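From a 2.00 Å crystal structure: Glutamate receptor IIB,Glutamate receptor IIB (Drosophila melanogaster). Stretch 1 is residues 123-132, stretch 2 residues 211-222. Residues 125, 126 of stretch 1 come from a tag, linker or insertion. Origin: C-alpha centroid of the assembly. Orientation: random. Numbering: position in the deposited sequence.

Stretch 1 123-132: YKGTDIGSLH
Stretch 2 (211-222) NCELTQIGESFG

How do the backbones meet? Y123 and L214 form an antiparallel, non-hydrogen-bonded bridge, with CA atoms 4.6 Å apart and side chains diverging. Before it, a type I turn from N211 to L214 is closed by L214 N to N211 O at 3.1 Å. Just beyond Y123, K124 N donates to E213 O at 3.0 Å and a nearly straight 170°. Farther along, S130 CA lies 4.7 Å from G218 CA; together the stretches bury 605 Å².

Why is K124 extended? With chi1 m and chi2 to chi4 all t, its chain reaches along stretch 2 until K124 NZ donates to C212 O, within the turn, at 2.7 Å. On the way, K124 CG passes T215 CG2 at 3.8 Å. Y123 points away at CB, but chi1 t and chi2 90° bring its ring back: Y123 CE1 lies 3.7 Å from E213 CG, Y123 CD1 lies 4.1 Å from L214 CD2, and E213 O sits over one face. L214, whose CB points away, is m,t and so swings CD2 back to 4.0 Å from Y123 CA.

What fills the middle? Buried I217, m,t and pointing toward stretch 1, is branched enough to touch several residues. I217 CD1 meets T126 CG2 at 3.8 Å and I128 CB at 4.2 Å, while I217 CG2 packs 3.5 Å from I128 O and S130 N. T126, from an engineered linker and with chi1 m, turns OG1 back to donate to Y123 O at 2.6 Å. I128, m,t, is sideways at CB with its end leading away, which leaves CB as its closest side-chain atom to I217 CD1.

What closes the far end? F221, chi1 p and chi2 87°, points toward stretch 1, where L131, t,p, brings CD2 4.2 Å from the F221 ring centroid, over the face: a CH-pi contact. S130, chi1 p, points away and caps the helix beginning at L131. G218 has phi 72°, which favours glycine, and G218 CA lies 3.6 Å from G129 O.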

# COMPACT_ATOMS: atom_id res chain seq x y z
N TYR A 123 15.73 9.73 -7.81
CA TYR A 123 16.58 10.81 -7.35
C TYR A 123 16.62 11.87 -8.44
O TYR A 123 16.66 11.54 -9.62
CB TYR A 123 17.99 10.29 -7.04
CG TYR A 123 18.80 11.18 -6.13
CD1 TYR A 123 18.77 11.01 -4.75
CD2 TYR A 123 19.62 12.18 -6.64
CE1 TYR A 123 19.51 11.82 -3.91
CE2 TYR A 123 20.37 12.99 -5.81
CZ TYR A 123 20.31 12.80 -4.44
OH TYR A 123 21.05 13.61 -3.61
N LYS A 124 16.59 13.14 -8.05
CA LYS A 124 16.63 14.23 -9.01
C LYS A 124 17.93 14.22 -9.80
O LYS A 124 18.97 13.78 -9.30
CB LYS A 124 16.45 15.58 -8.31
CG LYS A 124 15.00 15.90 -7.96
CD LYS A 124 14.88 17.24 -7.26
CE LYS A 124 13.43 17.67 -7.16
NZ LYS A 124 13.22 18.72 -6.12
N GLY A 125 17.87 14.70 -11.04
CA GLY A 125 19.03 14.75 -11.92
C GLY A 125 19.10 13.54 -12.84
O GLY A 125 20.14 13.27 -13.44
N THR A 126 17.99 12.82 -12.94
CA THR A 126 17.91 11.61 -13.75
C THR A 126 17.50 11.95 -15.18
O THR A 126 16.68 12.83 -15.41
CB THR A 126 16.90 10.61 -13.13
OG1 THR A 126 17.33 10.27 -11.80
CG2 THR A 126 16.81 9.34 -13.96
N ASP A 127 18.09 11.25 -16.14
CA ASP A 127 17.85 11.51 -17.55
C ASP A 127 16.61 10.76 -18.04
O ASP A 127 15.97 11.16 -19.01
CB ASP A 127 19.08 11.11 -18.38
CG ASP A 127 18.96 11.51 -19.84
OD1 ASP A 127 18.32 12.55 -20.12
OD2 ASP A 127 19.52 10.80 -20.70
N ILE A 128 16.29 9.67 -17.35
CA ILE A 128 15.12 8.85 -17.67
C ILE A 128 13.83 9.64 -17.48
O ILE A 128 13.65 10.32 -16.46
CB ILE A 128 15.09 7.58 -16.79
CG1 ILE A 128 16.41 6.82 -16.90
CG2 ILE A 128 13.92 6.68 -17.19
CD1 ILE A 128 16.57 5.70 -15.90
N GLY A 129 12.92 9.54 -18.45
CA GLY A 129 11.67 10.28 -18.43
C GLY A 129 10.42 9.44 -18.59
O GLY A 129 9.32 9.98 -18.70
N SER A 130 10.57 8.12 -18.61
CA SER A 130 9.42 7.22 -18.73
C SER A 130 9.77 5.80 -18.32
O SER A 130 10.94 5.46 -18.16
CB SER A 130 8.90 7.22 -20.17
OG SER A 130 9.72 6.41 -21.00
N LEU A 131 8.74 4.98 -18.14
CA LEU A 131 8.93 3.57 -17.80
C LEU A 131 9.64 2.84 -18.94
O LEU A 131 10.52 2.02 -18.68
CB LEU A 131 7.59 2.91 -17.51
CG LEU A 131 7.64 1.42 -17.17
CD1 LEU A 131 8.42 1.17 -15.89
CD2 LEU A 131 6.23 0.85 -17.05
N HIS A 132 9.26 3.13 -20.18
CA HIS A 132 9.90 2.52 -21.34
C HIS A 132 11.39 2.82 -21.35
O HIS A 132 12.21 1.95 -21.64
CB HIS A 132 9.26 3.00 -22.64
CG HIS A 132 9.91 2.44 -23.87
ND1 HIS A 132 10.03 3.15 -25.05
CD2 HIS A 132 10.46 1.23 -24.11
CE1 HIS A 132 10.64 2.41 -25.95
NE2 HIS A 132 10.91 1.23 -25.41
N ASN A 211 10.70 14.95 0.85
CA ASN A 211 12.10 14.72 0.49
C ASN A 211 12.43 15.43 -0.82
O ASN A 211 12.14 14.94 -1.91
CB ASN A 211 12.38 13.22 0.36
CG ASN A 211 12.21 12.48 1.68
OD1 ASN A 211 13.16 12.32 2.44
ND2 ASN A 211 10.99 12.03 1.94
N CYS A 212 13.06 16.60 -0.69
CA CYS A 212 13.25 17.51 -1.81
C CYS A 212 14.25 17.01 -2.85
O CYS A 212 14.32 17.54 -3.96
CB CYS A 212 13.70 18.88 -1.29
SG CYS A 212 12.58 19.62 -0.06
N GLU A 213 15.03 15.98 -2.51
CA GLU A 213 16.02 15.45 -3.44
C GLU A 213 15.41 14.40 -4.37
O GLU A 213 16.10 13.82 -5.20
CB GLU A 213 17.21 14.85 -2.68
CG GLU A 213 16.94 13.55 -1.91
CD GLU A 213 16.40 13.79 -0.51
OE1 GLU A 213 15.51 14.65 -0.35
OE2 GLU A 213 16.86 13.11 0.43
N LEU A 214 14.11 14.16 -4.22
CA LEU A 214 13.41 13.13 -4.98
C LEU A 214 12.35 13.73 -5.91
O LEU A 214 11.83 14.82 -5.66
CB LEU A 214 12.75 12.13 -4.03
CG LEU A 214 13.68 11.47 -3.01
CD1 LEU A 214 12.89 10.52 -2.13
CD2 LEU A 214 14.82 10.74 -3.71
N THR A 215 12.03 12.99 -6.97
CA THR A 215 11.01 13.42 -7.92
C THR A 215 10.35 12.22 -8.59
O THR A 215 10.84 11.10 -8.49
CB THR A 215 11.60 14.35 -9.01
OG1 THR A 215 10.55 14.85 -9.85
CG2 THR A 215 12.62 13.59 -9.87
N GLN A 216 9.23 12.47 -9.26
CA GLN A 216 8.51 11.43 -9.99
C GLN A 216 8.95 11.43 -11.45
O GLN A 216 9.07 12.49 -12.07
CB GLN A 216 7.00 11.65 -9.88
CG GLN A 216 6.16 10.57 -10.57
CD GLN A 216 4.67 10.87 -10.53
OE1 GLN A 216 3.94 10.51 -11.45
NE2 GLN A 216 4.22 11.51 -9.46
N ILE A 217 9.18 10.24 -12.00
CA ILE A 217 9.49 10.09 -13.42
C ILE A 217 8.25 9.65 -14.18
O ILE A 217 7.63 8.63 -13.85
CB ILE A 217 10.63 9.08 -13.66
CG1 ILE A 217 11.95 9.63 -13.11
CG2 ILE A 217 10.76 8.76 -15.15
CD1 ILE A 217 13.12 8.66 -13.20
N GLY A 218 7.89 10.42 -15.20
CA GLY A 218 6.80 10.06 -16.09
C GLY A 218 5.43 10.20 -15.46
O GLY A 218 5.27 10.78 -14.39
N GLU A 219 4.43 9.66 -16.15
CA GLU A 219 3.04 9.73 -15.72
C GLU A 219 2.67 8.53 -14.85
O GLU A 219 3.37 7.52 -14.83
CB GLU A 219 2.11 9.79 -16.93
CG GLU A 219 2.25 11.04 -17.77
CD GLU A 219 1.42 12.19 -17.24
OE1 GLU A 219 0.18 12.04 -17.15
OE2 GLU A 219 2.00 13.25 -16.91
N SER A 220 1.55 8.65 -14.14
CA SER A 220 0.98 7.52 -13.44
C SER A 220 0.44 6.52 -14.45
O SER A 220 -0.07 6.91 -15.50
CB SER A 220 -0.14 7.98 -12.50
OG SER A 220 -0.84 6.87 -11.95
N PHE A 221 0.58 5.23 -14.14
CA PHE A 221 0.01 4.19 -14.98
C PHE A 221 -0.65 3.11 -14.12
O PHE A 221 -0.29 2.94 -12.95
CB PHE A 221 1.08 3.56 -15.88
CG PHE A 221 2.30 3.09 -15.15
CD1 PHE A 221 2.35 1.82 -14.60
CD2 PHE A 221 3.41 3.92 -15.03
CE1 PHE A 221 3.48 1.39 -13.93
CE2 PHE A 221 4.54 3.49 -14.36
CZ PHE A 221 4.57 2.22 -13.81
N GLY A 222 -1.61 2.41 -14.71
CA GLY A 222 -2.36 1.39 -14.00
C GLY A 222 -3.56 1.96 -13.27
O GLY A 222 -3.63 3.16 -13.03